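Local coordinates for actin-binding protein, cofilin/tropomyosin family protein, putative (Entamoeba histolytica, PDB 4LIZ) that binds actin filaments and stabilises them, and may contribute to phagocytosis and pseudopod formation by helping to maintain filamentous actin, at residues F26-V31 with K52-E57. Numbering follows the deposited sequence.
Sequences FVVFGV and KAALKE
Val-28 meets Ala-54 and Leu-55 with a different methyl for each, a compact example of one branched side chain on a strand serving two successive residues where the chain leaves helix 48-54. Ala-54 CB comes in against the flank of Val-28 CG2, 3.9 Å away, while Val-28 CG1 lies 4.1 Å from Leu-55 CD2. The rotation about the CA–CB bond of Val-28 sets this division: with CG1 anti to the backbone N (chi1 179°), CG2 is placed beside that N, where it faces Ala-54 side-on, and CG1 inclines toward Leu-55. Ala-54 offers its methyl directly to the strand. Leu-55 arrives differently: its CA–CB bond points neither at the strand nor away from it, and the branch beyond carries CD2 to the CG1 methyl, the two side chains crossing at a slant. A backbone bond of 3.1 Å joins Leu-55 N to Lys-52 O, three residues back. The interface itself is small and wholly apolar, with 122 Å² buried in all. It packs helix 48-54 on one face of the mixed sheet of this ADF-homology domain; Phe-29 points to the other face. Strand 26-32 is flanked by 37-44 and 60-69: Ala-42 of strand 37-44 touches Ala-54, and Gln-61 of strand 60-69 touches both Val-28 and Leu-55.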
ATOM      1  N   PHE A  26      -8.265   1.837  -4.159  1.00 12.18           N
ATOM      2  CA  PHE A  26      -7.250   1.142  -3.360  1.00 10.84           C
ATOM      3  C   PHE A  26      -6.994  -0.227  -3.846  1.00 13.38           C
ATOM      4  O   PHE A  26      -7.862  -0.869  -4.487  1.00 12.13           O
ATOM      5  CB  PHE A  26      -7.741   1.057  -1.855  1.00 11.62           C
ATOM      6  CG  PHE A  26      -8.658  -0.081  -1.533  1.00 11.73           C
ATOM      7  CD1 PHE A  26      -9.995   0.078  -1.744  1.00 12.59           C
ATOM      8  CD2 PHE A  26      -8.216  -1.283  -1.096  1.00 12.89           C
ATOM      9  CE1 PHE A  26     -10.867  -0.977  -1.510  1.00 13.01           C
ATOM     10  CE2 PHE A  26      -9.038  -2.339  -0.845  1.00 13.66           C
ATOM     11  CZ  PHE A  26     -10.395  -2.183  -1.141  1.00 13.28           C
ATOM     12  N   VAL A  27      -5.824  -0.783  -3.528  1.00 11.20           N
ATOM     13  CA  VAL A  27      -5.482  -2.145  -3.707  1.00 10.93           C
ATOM     14  C   VAL A  27      -4.648  -2.673  -2.579  1.00 11.16           C
ATOM     15  O   VAL A  27      -3.848  -1.868  -2.026  1.00 11.57           O
ATOM     16  CB  VAL A  27      -4.827  -2.441  -5.070  1.00 11.23           C
ATOM     17  CG1 VAL A  27      -3.544  -1.596  -5.236  1.00 12.28           C
ATOM     18  CG2 VAL A  27      -4.531  -3.896  -5.338  1.00 11.32           C
ATOM     19  N   VAL A  28      -4.886  -3.906  -2.187  1.00 10.38           N
ATOM     20  CA  VAL A  28      -4.050  -4.636  -1.212  1.00 11.31           C
ATOM     21  C   VAL A  28      -3.506  -5.840  -1.877  1.00 11.48           C
ATOM     22  O   VAL A  28      -4.295  -6.611  -2.478  1.00 12.20           O
ATOM     23  CB  VAL A  28      -4.843  -4.953   0.066  1.00 11.48           C
ATOM     24  CG1 VAL A  28      -3.963  -5.740   1.049  1.00 12.32           C
ATOM     25  CG2 VAL A  28      -5.406  -3.732   0.716  1.00 13.02           C
ATOM     26  N   PHE A  29      -2.174  -6.066  -1.819  1.00 11.07           N
ATOM     27  CA  PHE A  29      -1.531  -7.205  -2.325  1.00 10.79           C
ATOM     28  C   PHE A  29      -1.077  -8.156  -1.249  1.00 13.12           C
ATOM     29  O   PHE A  29      -0.579  -7.705  -0.185  1.00 13.55           O
ATOM     30  CB  PHE A  29      -0.247  -6.837  -3.129  1.00 11.28           C
ATOM     31  CG  PHE A  29      -0.481  -5.896  -4.306  1.00 11.26           C
ATOM     32  CD1 PHE A  29      -1.009  -6.438  -5.496  1.00 12.67           C
ATOM     33  CD2 PHE A  29      -0.240  -4.539  -4.251  1.00 11.75           C
ATOM     34  CE1 PHE A  29      -1.215  -5.586  -6.557  1.00 12.60           C
ATOM     35  CE2 PHE A  29      -0.467  -3.738  -5.371  1.00 12.50           C
ATOM     36  CZ  PHE A  29      -0.973  -4.286  -6.499  1.00 13.11           C
ATOM     37  N   GLY A  30      -1.316  -9.409  -1.486  1.00 13.32           N
ATOM     38  CA  GLY A  30      -0.748 -10.456  -0.668  1.00 13.75           C
ATOM     39  C   GLY A  30       0.391 -11.149  -1.338  1.00 14.97           C
ATOM     40  O   GLY A  30       0.760 -10.925  -2.497  1.00 16.25           O
ATOM     41  N   VAL A  31       1.081 -11.959  -0.555  1.00 17.82           N
ATOM     42  CA  VAL A  31       2.328 -12.566  -0.963  1.00 21.31           C
ATOM     43  C   VAL A  31       2.197 -14.068  -0.921  1.00 23.87           C
ATOM     44  O   VAL A  31       1.927 -14.620   0.168  1.00 25.54           O
ATOM     45  CB  VAL A  31       3.490 -11.998  -0.038  1.00 21.05           C
ATOM     46  CG1 VAL A  31       4.831 -12.601  -0.436  1.00 24.42           C
ATOM     47  CG2 VAL A  31       3.658 -10.536  -0.138  1.00 21.47           C
ATOM     48  N   LYS A  52      -7.375  -1.299   5.713  1.00 13.10           N
ATOM     49  CA  LYS A  52      -7.137  -1.847   7.037  1.00 13.33           C
ATOM     50  C   LYS A  52      -7.945  -3.111   7.215  1.00 13.84           C
ATOM     51  O   LYS A  52      -7.462  -4.026   7.751  1.00 15.77           O
ATOM     52  CB  LYS A  52      -7.420  -0.822   8.140  1.00 13.07           C
ATOM     53  CG  LYS A  52      -6.335   0.219   8.306  1.00 13.89           C
ATOM     54  CD  LYS A  52      -6.735   1.354   9.226  1.00 16.13           C
ATOM     55  CE  LYS A  52      -6.792   0.921  10.669  1.00 19.34           C
ATOM     56  NZ  LYS A  52      -7.139   2.132  11.440  1.00 27.78           N
ATOM     57  N   ALA A  53      -9.169  -3.120   6.702  1.00 12.99           N
ATOM     58  CA  ALA A  53      -9.951  -4.312   6.782  1.00 14.69           C
ATOM     59  C   ALA A  53      -9.428  -5.542   6.140  1.00 14.50           C
ATOM     60  O   ALA A  53      -9.726  -6.680   6.487  1.00 17.80           O
ATOM     61  CB  ALA A  53     -11.354  -4.015   6.226  1.00 16.74           C
ATOM     62  N   ALA A  54      -8.589  -5.329   5.114  1.00 12.98           N
ATOM     63  CA  ALA A  54      -7.936  -6.369   4.382  1.00 13.06           C
ATOM     64  C   ALA A  54      -6.569  -6.844   4.901  1.00 12.42           C
ATOM     65  O   ALA A  54      -6.093  -7.884   4.437  1.00 14.53           O
ATOM     66  CB  ALA A  54      -7.791  -5.976   2.878  1.00 14.24           C
ATOM     67  N   LEU A  55      -6.022  -6.084   5.851  1.00 13.69           N
ATOM     68  CA  LEU A  55      -4.701  -6.427   6.386  1.00 13.53           C
ATOM     69  C   LEU A  55      -4.801  -7.543   7.440  1.00 15.85           C
ATOM     70  O   LEU A  55      -5.587  -7.319   8.369  1.00 20.30           O
ATOM     71  CB  LEU A  55      -4.029  -5.209   6.917  1.00 14.93           C
ATOM     72  CG  LEU A  55      -3.678  -4.148   5.884  1.00 14.27           C
ATOM     73  CD1 LEU A  55      -3.099  -2.864   6.514  1.00 16.55           C
ATOM     74  CD2 LEU A  55      -2.730  -4.653   4.853  1.00 13.42           C
ATOM     75  N   LYS A  56      -4.042  -8.573   7.344  1.00 15.23           N
ATOM     76  CA  LYS A  56      -4.192  -9.793   8.182  1.00 16.15           C
ATOM     77  C   LYS A  56      -2.985  -9.904   9.122  1.00 18.17           C
ATOM     78  O   LYS A  56      -1.836  -9.672   8.761  1.00 17.46           O
ATOM     79  CB  LYS A  56      -4.321 -10.991   7.307  1.00 18.13           C
ATOM     80  CG  LYS A  56      -5.487 -11.014   6.327  1.00 23.12           C
ATOM     81  CD  LYS A  56      -6.810 -10.725   7.063  1.00 29.36           C
ATOM     82  CE  LYS A  56      -7.989 -10.691   6.082  1.00 40.29           C
ATOM     83  NZ  LYS A  56      -8.990  -9.757   6.646  1.00 43.74           N
ATOM     84  N   GLU A  57      -3.309 -10.205  10.384  1.00 19.40           N
ATOM     85  CA  GLU A  57      -2.291 -10.286  11.419  1.00 20.16           C
ATOM     86  C   GLU A  57      -1.208 -11.267  11.163  1.00 20.39           C
ATOM     87  O   GLU A  57      -0.062 -11.062  11.637  1.00 20.64           O
ATOM     88  CB  GLU A  57      -3.006 -10.720  12.749  1.00 22.96           C
ATOM     89  CG  GLU A  57      -2.075 -10.517  13.960  1.00 29.61           C
ATOM     90  CD  GLU A  57      -2.479 -11.247  15.218  1.00 48.67           C
ATOM     91  OE1 GLU A  57      -3.680 -11.600  15.363  1.00 52.94           O
ATOM     92  OE2 GLU A  57      -1.555 -11.424  16.054  1.00 51.32           O
TER